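Local coordinates for protein tapirin (Caldicellulosiruptor hydrothermalis, PDB 6N2C) that probably binds cellulose through its C-terminal beta-helix domain, helping the thermophilic bacterium attach to plant biomass, and carries a zinc ion, at residues A[237-242]-A[257-262]. Sequence-based numbering, arbitrary orientation.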
loop_
_atom_site.group_PDB
_atom_site.type_symbol
_atom_site.label_atom_id
_atom_site.label_comp_id
_atom_site.label_asym_id
_atom_site.label_seq_id
_atom_site.Cartn_x
_atom_site.Cartn_y
_atom_site.Cartn_z
ATOM N N GLY A 237 8.642 -7.644 4.131
ATOM C CA GLY A 237 7.533 -8.528 3.871
ATOM C C GLY A 237 6.435 -7.920 3.059
ATOM O O GLY A 237 6.592 -6.792 2.545
ATOM N N SER A 238 5.303 -8.607 2.972
ATOM C CA SER A 238 4.128 -8.091 2.250
ATOM C C SER A 238 3.033 -7.727 3.190
ATOM O O SER A 238 3.118 -7.989 4.407
ATOM C CB SER A 238 3.575 -9.098 1.229
ATOM O OG SER A 238 4.565 -9.493 0.343
ATOM N N PHE A 239 1.984 -7.136 2.635
ATOM C CA PHE A 239 0.721 -6.935 3.331
ATOM C C PHE A 239 -0.320 -7.783 2.594
ATOM O O PHE A 239 -0.448 -7.663 1.360
ATOM C CB PHE A 239 0.339 -5.476 3.346
ATOM C CG PHE A 239 -0.858 -5.192 4.202
ATOM C CD1 PHE A 239 -2.166 -5.428 3.740
ATOM C CD2 PHE A 239 -0.710 -4.731 5.508
ATOM C CE1 PHE A 239 -3.277 -5.215 4.589
ATOM C CE2 PHE A 239 -1.812 -4.495 6.309
ATOM C CZ PHE A 239 -3.076 -4.736 5.861
ATOM N N ILE A 240 -0.980 -8.680 3.315
ATOM C CA ILE A 240 -1.864 -9.672 2.689
ATOM C C ILE A 240 -3.267 -9.427 3.183
ATOM O O ILE A 240 -3.532 -9.527 4.412
ATOM C CB ILE A 240 -1.390 -11.107 3.055
ATOM C CG1 ILE A 240 0.031 -11.280 2.464
ATOM C CG2 ILE A 240 -2.405 -12.115 2.552
ATOM C CD1 ILE A 240 0.780 -12.513 2.883
ATOM N N PHE A 241 -4.206 -9.146 2.252
ATOM C CA PHE A 241 -5.616 -9.007 2.608
ATOM C C PHE A 241 -6.291 -10.393 2.613
ATOM O O PHE A 241 -5.836 -11.305 1.896
ATOM C CB PHE A 241 -6.398 -8.147 1.605
ATOM C CG PHE A 241 -6.130 -6.656 1.679
ATOM C CD1 PHE A 241 -4.998 -6.108 1.144
ATOM C CD2 PHE A 241 -6.993 -5.846 2.280
ATOM C CE1 PHE A 241 -4.707 -4.768 1.260
ATOM C CE2 PHE A 241 -6.751 -4.501 2.343
ATOM C CZ PHE A 241 -5.592 -3.945 1.894
ATOM N N GLY A 242 -7.365 -10.550 3.372
ATOM C CA GLY A 242 -8.096 -11.823 3.461
ATOM C C GLY A 242 -9.484 -11.882 2.887
ATOM O O GLY A 242 -9.999 -12.980 2.547
ATOM N N ASN A 257 7.752 -6.421 -0.156
ATOM C CA ASN A 257 7.476 -7.582 -1.024
ATOM C C ASN A 257 6.074 -7.662 -1.637
ATOM O O ASN A 257 5.709 -8.683 -2.152
ATOM C CB ASN A 257 7.847 -8.881 -0.314
ATOM C CG ASN A 257 9.357 -8.984 -0.105
ATOM O OD1 ASN A 257 10.121 -8.384 -0.855
ATOM N ND2 ASN A 257 9.759 -9.637 0.919
ATOM N N GLY A 258 5.332 -6.577 -1.578
ATOM C CA GLY A 258 4.077 -6.533 -2.230
ATOM C C GLY A 258 2.858 -6.304 -1.359
ATOM O O GLY A 258 2.915 -6.198 -0.142
ATOM N N ILE A 259 1.730 -6.135 -2.051
ATOM C CA ILE A 259 0.444 -6.045 -1.365
ATOM C C ILE A 259 -0.502 -6.972 -2.128
ATOM O O ILE A 259 -0.775 -6.730 -3.314
ATOM C CB ILE A 259 -0.107 -4.637 -1.343
ATOM C CG1 ILE A 259 0.976 -3.619 -0.761
ATOM C CG2 ILE A 259 -1.435 -4.588 -0.617
ATOM C CD1 ILE A 259 0.492 -2.171 -0.722
ATOM N N THR A 260 -0.999 -7.990 -1.442
ATOM C CA THR A 260 -1.733 -9.085 -2.127
ATOM C C THR A 260 -3.142 -9.121 -1.604
ATOM O O THR A 260 -3.333 -9.346 -0.424
ATOM C CB THR A 260 -1.035 -10.420 -2.002
ATOM O OG1 THR A 260 0.355 -10.330 -2.316
ATOM C CG2 THR A 260 -1.721 -11.468 -2.865
ATOM N N PHE A 261 -4.104 -8.859 -2.489
ATOM C CA PHE A 261 -5.515 -8.888 -2.200
ATOM C C PHE A 261 -5.985 -10.324 -2.407
ATOM O O PHE A 261 -5.588 -10.965 -3.384
ATOM C CB PHE A 261 -6.264 -7.939 -3.103
ATOM C CG PHE A 261 -6.067 -6.489 -2.799
ATOM C CD1 PHE A 261 -4.926 -5.798 -3.213
ATOM C CD2 PHE A 261 -6.993 -5.791 -2.034
ATOM C CE1 PHE A 261 -4.759 -4.441 -2.864
ATOM C CE2 PHE A 261 -6.846 -4.436 -1.700
ATOM C CZ PHE A 261 -5.710 -3.764 -2.130
ATOM N N ASN A 262 -6.781 -10.815 -1.492
ATOM C CA ASN A 262 -7.481 -12.116 -1.580
ATOM C C ASN A 262 -8.871 -11.934 -1.069
ATOM O O ASN A 262 -9.105 -11.155 -0.177
ATOM C CB ASN A 262 -6.850 -13.171 -0.677
ATOM C CG ASN A 262 -5.433 -13.444 -1.032
ATOM O OD1 ASN A 262 -5.166 -14.095 -2.047
ATOM N ND2 ASN A 262 -4.472 -12.814 -0.278
HETATM O O HOH W 1 2.537 -9.336 -1.851
#
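Thr260 O accepts a hydrogen bond from Phe241 N at 2.8 Å and also meets the CA of Ile240 in a CA-H...O contact. Phe239 O is gripped likewise, by Thr260 N at 2.9 Å and the CA of Ile259. With Phe239 N hydrogen-bonded to Gly258 O, this joins strands 239-240 and 259-260 in parallel register. Beyond them, Asn262, its CG beside its own backbone N, gives ND2 to Phe241 O at 3.0 Å, the oxygen lying in the amide plane. With CG beside the backbone N in both (chi1 -74° and -72°), Phe241 and Phe261 lie side by side, pointing the same way, and their rings form an offset stack, centroids 4.2 Å apart and planes 7° apart. CE2 of Phe261 sits over the centre of one Phe241 face; Phe239 CE1 covers the opposite face nearer its rim, and Ile259 CG2 touches the edge at CE1, 3.8 Å away. An alanine in place of Phe241 would probably open a gap between the Phe239 and Phe261 rings and leave Phe261 without its stacking partner. Leu268 touches both stacked rings within the core. Such aromatic stacking between equivalent positions of successive coils is characteristic of the parallel beta-helix.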